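Long-range contact in sugar-binding transport ATP-binding protein (Pyrococcus horikoshii, PDB 1V43), which probably binds and hydrolyses ATP as the nucleotide-binding subunit of an ABC transporter that takes up sugars: residues F316-V328 against V335-P347. Residues are numbered along the deposited sequence; the frame is centred on the assembly and turned at random.
Sequences FVEALGTDTILHV and VKVKLPGHIPIEP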
loop_
_atom_site.group_PDB
_atom_site.type_symbol
_atom_site.label_atom_id
_atom_site.label_comp_id
_atom_site.label_asym_id
_atom_site.label_seq_id
_atom_site.Cartn_x
_atom_site.Cartn_y
_atom_site.Cartn_z
ATOM N N PHE A 316 3.896 0.108 -20.117
ATOM C CA PHE A 316 4.689 0.480 -18.947
ATOM C C PHE A 316 4.780 -0.677 -17.964
ATOM O O PHE A 316 3.893 -1.540 -17.905
ATOM C CB PHE A 316 4.077 1.688 -18.245
ATOM C CG PHE A 316 4.939 2.257 -17.147
ATOM C CD1 PHE A 316 6.112 2.955 -17.450
ATOM C CD2 PHE A 316 4.570 2.118 -15.812
ATOM C CE1 PHE A 316 6.906 3.512 -16.439
ATOM C CE2 PHE A 316 5.358 2.673 -14.787
ATOM C CZ PHE A 316 6.527 3.370 -15.106
ATOM N N VAL A 317 5.849 -0.680 -17.184
ATOM C CA VAL A 317 6.079 -1.736 -16.224
ATOM C C VAL A 317 6.423 -1.224 -14.831
ATOM O O VAL A 317 7.283 -0.366 -14.670
ATOM C CB VAL A 317 7.245 -2.653 -16.685
ATOM C CG1 VAL A 317 7.470 -3.777 -15.665
ATOM C CG2 VAL A 317 6.954 -3.202 -18.076
ATOM N N GLU A 318 5.726 -1.759 -13.834
ATOM C CA GLU A 318 5.992 -1.449 -12.444
ATOM C C GLU A 318 6.716 -2.721 -11.965
ATOM O O GLU A 318 6.068 -3.696 -11.596
ATOM C CB GLU A 318 4.693 -1.290 -11.640
ATOM C CG GLU A 318 3.752 -0.185 -12.074
ATOM C CD GLU A 318 2.488 -0.153 -11.212
ATOM O OE1 GLU A 318 2.617 -0.090 -9.976
ATOM O OE2 GLU A 318 1.365 -0.195 -11.755
ATOM N N ALA A 319 8.043 -2.727 -12.007
ATOM C CA ALA A 319 8.824 -3.889 -11.559
ATOM C C ALA A 319 9.105 -3.669 -10.077
ATOM O O ALA A 319 10.133 -3.097 -9.714
ATOM C CB ALA A 319 10.135 -3.971 -12.339
ATOM N N LEU A 320 8.196 -4.129 -9.223
ATOM C CA LEU A 320 8.328 -3.887 -7.792
ATOM C C LEU A 320 9.084 -4.942 -7.009
ATOM O O LEU A 320 9.098 -4.902 -5.769
ATOM C CB LEU A 320 6.932 -3.686 -7.183
ATOM C CG LEU A 320 6.023 -2.794 -8.036
ATOM C CD1 LEU A 320 4.623 -2.727 -7.453
ATOM C CD2 LEU A 320 6.637 -1.408 -8.121
ATOM N N GLY A 321 9.712 -5.874 -7.724
ATOM C CA GLY A 321 10.470 -6.933 -7.077
ATOM C C GLY A 321 9.567 -8.029 -6.531
ATOM O O GLY A 321 9.675 -9.191 -6.931
ATOM N N THR A 322 8.666 -7.663 -5.621
ATOM C CA THR A 322 7.740 -8.624 -5.034
ATOM C C THR A 322 6.636 -9.018 -6.041
ATOM O O THR A 322 6.115 -10.127 -5.999
ATOM C CB THR A 322 7.126 -8.041 -3.728
ATOM O OG1 THR A 322 6.350 -9.052 -3.064
ATOM C CG2 THR A 322 6.256 -6.822 -4.042
ATOM N N ASP A 323 6.312 -8.099 -6.949
ATOM C CA ASP A 323 5.309 -8.292 -8.003
ATOM C C ASP A 323 5.739 -7.436 -9.184
ATOM O O ASP A 323 6.507 -6.490 -9.018
ATOM C CB ASP A 323 3.922 -7.812 -7.550
ATOM C CG ASP A 323 3.301 -8.723 -6.535
ATOM O OD1 ASP A 323 3.029 -9.892 -6.886
ATOM O OD2 ASP A 323 3.091 -8.275 -5.388
ATOM N N THR A 324 5.242 -7.757 -10.369
ATOM C CA THR A 324 5.571 -6.992 -11.565
ATOM C C THR A 324 4.259 -6.640 -12.241
ATOM O O THR A 324 3.575 -7.529 -12.748
ATOM C CB THR A 324 6.432 -7.824 -12.552
ATOM O OG1 THR A 324 7.754 -7.971 -12.029
ATOM C CG2 THR A 324 6.489 -7.154 -13.915
ATOM N N ILE A 325 3.894 -5.362 -12.238
ATOM C CA ILE A 325 2.639 -4.953 -12.863
ATOM C C ILE A 325 2.820 -4.381 -14.264
ATOM O O ILE A 325 3.471 -3.349 -14.459
ATOM C CB ILE A 325 1.899 -3.919 -12.013
ATOM C CG1 ILE A 325 1.747 -4.456 -10.596
ATOM C CG2 ILE A 325 0.501 -3.640 -12.621
ATOM C CD1 ILE A 325 1.070 -3.499 -9.656
ATOM N N LEU A 326 2.219 -5.050 -15.238
ATOM C CA LEU A 326 2.319 -4.613 -16.625
ATOM C C LEU A 326 1.088 -3.842 -17.077
ATOM O O LEU A 326 -0.045 -4.263 -16.824
ATOM C CB LEU A 326 2.473 -5.819 -17.550
ATOM C CG LEU A 326 3.493 -6.889 -17.183
ATOM C CD1 LEU A 326 3.413 -8.004 -18.231
ATOM C CD2 LEU A 326 4.891 -6.292 -17.115
ATOM N N HIS A 327 1.317 -2.710 -17.739
ATOM C CA HIS A 327 0.227 -1.911 -18.288
ATOM C C HIS A 327 0.285 -2.271 -19.766
ATOM O O HIS A 327 1.179 -1.826 -20.485
ATOM C CB HIS A 327 0.470 -0.415 -18.084
ATOM C CG HIS A 327 0.656 -0.016 -16.648
ATOM N ND1 HIS A 327 0.604 1.296 -16.230
ATOM C CD2 HIS A 327 0.937 -0.749 -15.544
ATOM C CE1 HIS A 327 0.844 1.356 -14.931
ATOM N NE2 HIS A 327 1.050 0.128 -14.491
ATOM N N VAL A 328 -0.649 -3.118 -20.197
ATOM C CA VAL A 328 -0.694 -3.586 -21.572
ATOM C C VAL A 328 -1.837 -2.964 -22.343
ATOM O O VAL A 328 -2.961 -2.881 -21.844
ATOM C CB VAL A 328 -0.882 -5.115 -21.642
ATOM C CG1 VAL A 328 -0.643 -5.594 -23.067
ATOM C CG2 VAL A 328 0.049 -5.806 -20.679
ATOM N N VAL A 335 -4.967 -1.960 -19.945
ATOM C CA VAL A 335 -5.294 -2.743 -18.756
ATOM C C VAL A 335 -4.028 -3.105 -17.997
ATOM O O VAL A 335 -2.927 -3.039 -18.546
ATOM C CB VAL A 335 -6.035 -4.058 -19.110
ATOM C CG1 VAL A 335 -7.287 -3.758 -19.924
ATOM C CG2 VAL A 335 -5.107 -4.991 -19.870
ATOM N N LYS A 336 -4.186 -3.488 -16.734
ATOM C CA LYS A 336 -3.039 -3.876 -15.914
ATOM C C LYS A 336 -3.043 -5.366 -15.689
ATOM O O LYS A 336 -4.089 -5.954 -15.450
ATOM C CB LYS A 336 -3.079 -3.191 -14.548
ATOM C CG LYS A 336 -2.941 -1.688 -14.588
ATOM C CD LYS A 336 -3.071 -1.133 -13.190
ATOM C CE LYS A 336 -2.998 0.372 -13.165
ATOM N NZ LYS A 336 -3.069 0.860 -11.763
ATOM N N VAL A 337 -1.860 -5.964 -15.758
ATOM C CA VAL A 337 -1.689 -7.389 -15.536
ATOM C C VAL A 337 -0.688 -7.549 -14.388
ATOM O O VAL A 337 0.418 -7.000 -14.423
ATOM C CB VAL A 337 -1.150 -8.093 -16.793
ATOM C CG1 VAL A 337 -0.816 -9.546 -16.476
ATOM C CG2 VAL A 337 -2.192 -8.025 -17.911
ATOM N N LYS A 338 -1.077 -8.298 -13.364
ATOM C CA LYS A 338 -0.200 -8.483 -12.222
ATOM C C LYS A 338 0.496 -9.835 -12.229
ATOM O O LYS A 338 -0.154 -10.871 -12.170
ATOM C CB LYS A 338 -0.993 -8.313 -10.927
ATOM C CG LYS A 338 -0.165 -8.501 -9.675
ATOM C CD LYS A 338 -1.020 -8.296 -8.440
ATOM C CE LYS A 338 -0.232 -8.566 -7.173
ATOM N NZ LYS A 338 -1.023 -8.261 -5.957
ATOM N N LEU A 339 1.823 -9.812 -12.298
ATOM C CA LEU A 339 2.609 -11.036 -12.301
ATOM C C LEU A 339 3.429 -11.145 -11.016
ATOM O O LEU A 339 4.019 -10.166 -10.565
ATOM C CB LEU A 339 3.569 -11.041 -13.482
ATOM C CG LEU A 339 2.973 -10.854 -14.875
ATOM C CD1 LEU A 339 4.110 -10.695 -15.878
ATOM C CD2 LEU A 339 2.087 -12.051 -15.225
ATOM N N PRO A 340 3.470 -12.342 -10.409
ATOM C CA PRO A 340 4.237 -12.552 -9.173
ATOM C C PRO A 340 5.730 -12.435 -9.462
ATOM O O PRO A 340 6.173 -12.739 -10.570
ATOM C CB PRO A 340 3.859 -13.978 -8.758
ATOM C CG PRO A 340 2.465 -14.153 -9.357
ATOM C CD PRO A 340 2.627 -13.511 -10.720
ATOM N N GLY A 341 6.501 -11.983 -8.477
ATOM C CA GLY A 341 7.937 -11.873 -8.668
ATOM C C GLY A 341 8.401 -10.692 -9.500
ATOM O O GLY A 341 7.603 -9.825 -9.871
ATOM N N HIS A 342 9.696 -10.679 -9.806
ATOM C CA HIS A 342 10.329 -9.604 -10.574
ATOM C C HIS A 342 10.492 -10.045 -12.028
ATOM O O HIS A 342 11.181 -11.025 -12.315
ATOM C CB HIS A 342 11.703 -9.281 -9.948
ATOM C CG HIS A 342 12.232 -7.913 -10.273
ATOM N ND1 HIS A 342 11.513 -6.757 -10.043
ATOM C CD2 HIS A 342 13.430 -7.514 -10.769
ATOM C CE1 HIS A 342 12.244 -5.709 -10.383
ATOM N NE2 HIS A 342 13.411 -6.140 -10.827
ATOM N N ILE A 343 9.840 -9.325 -12.936
ATOM C CA ILE A 343 9.895 -9.617 -14.371
ATOM C C ILE A 343 9.836 -8.276 -15.108
ATOM O O ILE A 343 8.847 -7.968 -15.776
ATOM C CB ILE A 343 8.690 -10.489 -14.797
ATOM C CG1 ILE A 343 8.687 -11.790 -13.997
ATOM C CG2 ILE A 343 8.757 -10.794 -16.281
ATOM C CD1 ILE A 343 7.422 -12.600 -14.160
ATOM N N PRO A 344 10.900 -7.456 -14.981
ATOM C CA PRO A 344 11.043 -6.127 -15.596
ATOM C C PRO A 344 11.023 -6.044 -17.120
ATOM O O PRO A 344 11.738 -5.219 -17.693
ATOM C CB PRO A 344 12.373 -5.622 -15.031
ATOM C CG PRO A 344 12.474 -6.322 -13.716
ATOM C CD PRO A 344 12.036 -7.720 -14.079
ATOM N N ILE A 345 10.216 -6.881 -17.773
ATOM C CA ILE A 345 10.128 -6.856 -19.230
ATOM C C ILE A 345 10.059 -5.396 -19.671
ATOM O O ILE A 345 9.507 -4.554 -18.959
ATOM C CB ILE A 345 8.884 -7.617 -19.745
ATOM C CG1 ILE A 345 7.614 -6.830 -19.451
ATOM C CG2 ILE A 345 8.795 -8.972 -19.076
ATOM C CD1 ILE A 345 6.388 -7.444 -20.074
ATOM N N GLU A 346 10.620 -5.094 -20.835
ATOM C CA GLU A 346 10.652 -3.721 -21.318
ATOM C C GLU A 346 9.479 -3.251 -22.165
ATOM O O GLU A 346 8.876 -4.025 -22.902
ATOM C CB GLU A 346 11.953 -3.471 -22.085
ATOM C CG GLU A 346 13.122 -3.048 -21.205
ATOM C CD GLU A 346 14.386 -2.814 -22.005
ATOM O OE1 GLU A 346 14.320 -2.083 -23.021
ATOM O OE2 GLU A 346 15.445 -3.357 -21.618
ATOM N N PRO A 347 9.153 -1.952 -22.067
ATOM C CA PRO A 347 8.061 -1.320 -22.805
ATOM C C PRO A 347 8.279 -1.488 -24.298
ATOM O O PRO A 347 9.418 -1.567 -24.759
ATOM C CB PRO A 347 8.154 0.140 -22.377
ATOM C CG PRO A 347 8.712 0.056 -20.999
ATOM C CD PRO A 347 9.792 -0.981 -21.159
HETATM O O HOH W 1 -0.753 -0.464 -10.353
#
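Thr-324 pairs with Leu-339 in an antiparallel hydrogen-bonded pair, and its side chain then grips the chain that follows strand 333-340. Its OG1, set beside the backbone N (chi1 -72°), donates to Gly-341 O at 2.8 Å and accepts from Ile-343 N at 2.6 Å, so one hydroxyl spans both flanks of His-342. A valine here would probably leave that carbonyl and that amide without their mate and hold residues 341-343 less firmly. On the same face, both methyls of Leu-326 meet Ile-345, whose CD1 lies 3.5 Å from CD2 of the leucine; the two side chains cross at about a right angle, and Leu-339 CD1 joins them. The face carrying Ile-325, His-327, Lys-336 and Lys-338 is more mixed. The His-327 ring has Phe-316 CD2 over one face and Lys-336 CG over the other, both toward the rim, while NE2 donates in the ring plane to the anti lone pair of Glu-318 OE2, 2.8 Å away. A water links that oxygen to Lys-336 NZ. Extended Lys-338 lays its CE 3.5 Å from Asp-323 OD1, but its NZ bridges to Asp-323 of the second subunit, and the reciprocal pair forms too. The contact exemplifies a beta hairpin, here in the OB-like TOBE region at the dimer interface, whose strand side chain also fixes the segment following the partner strand.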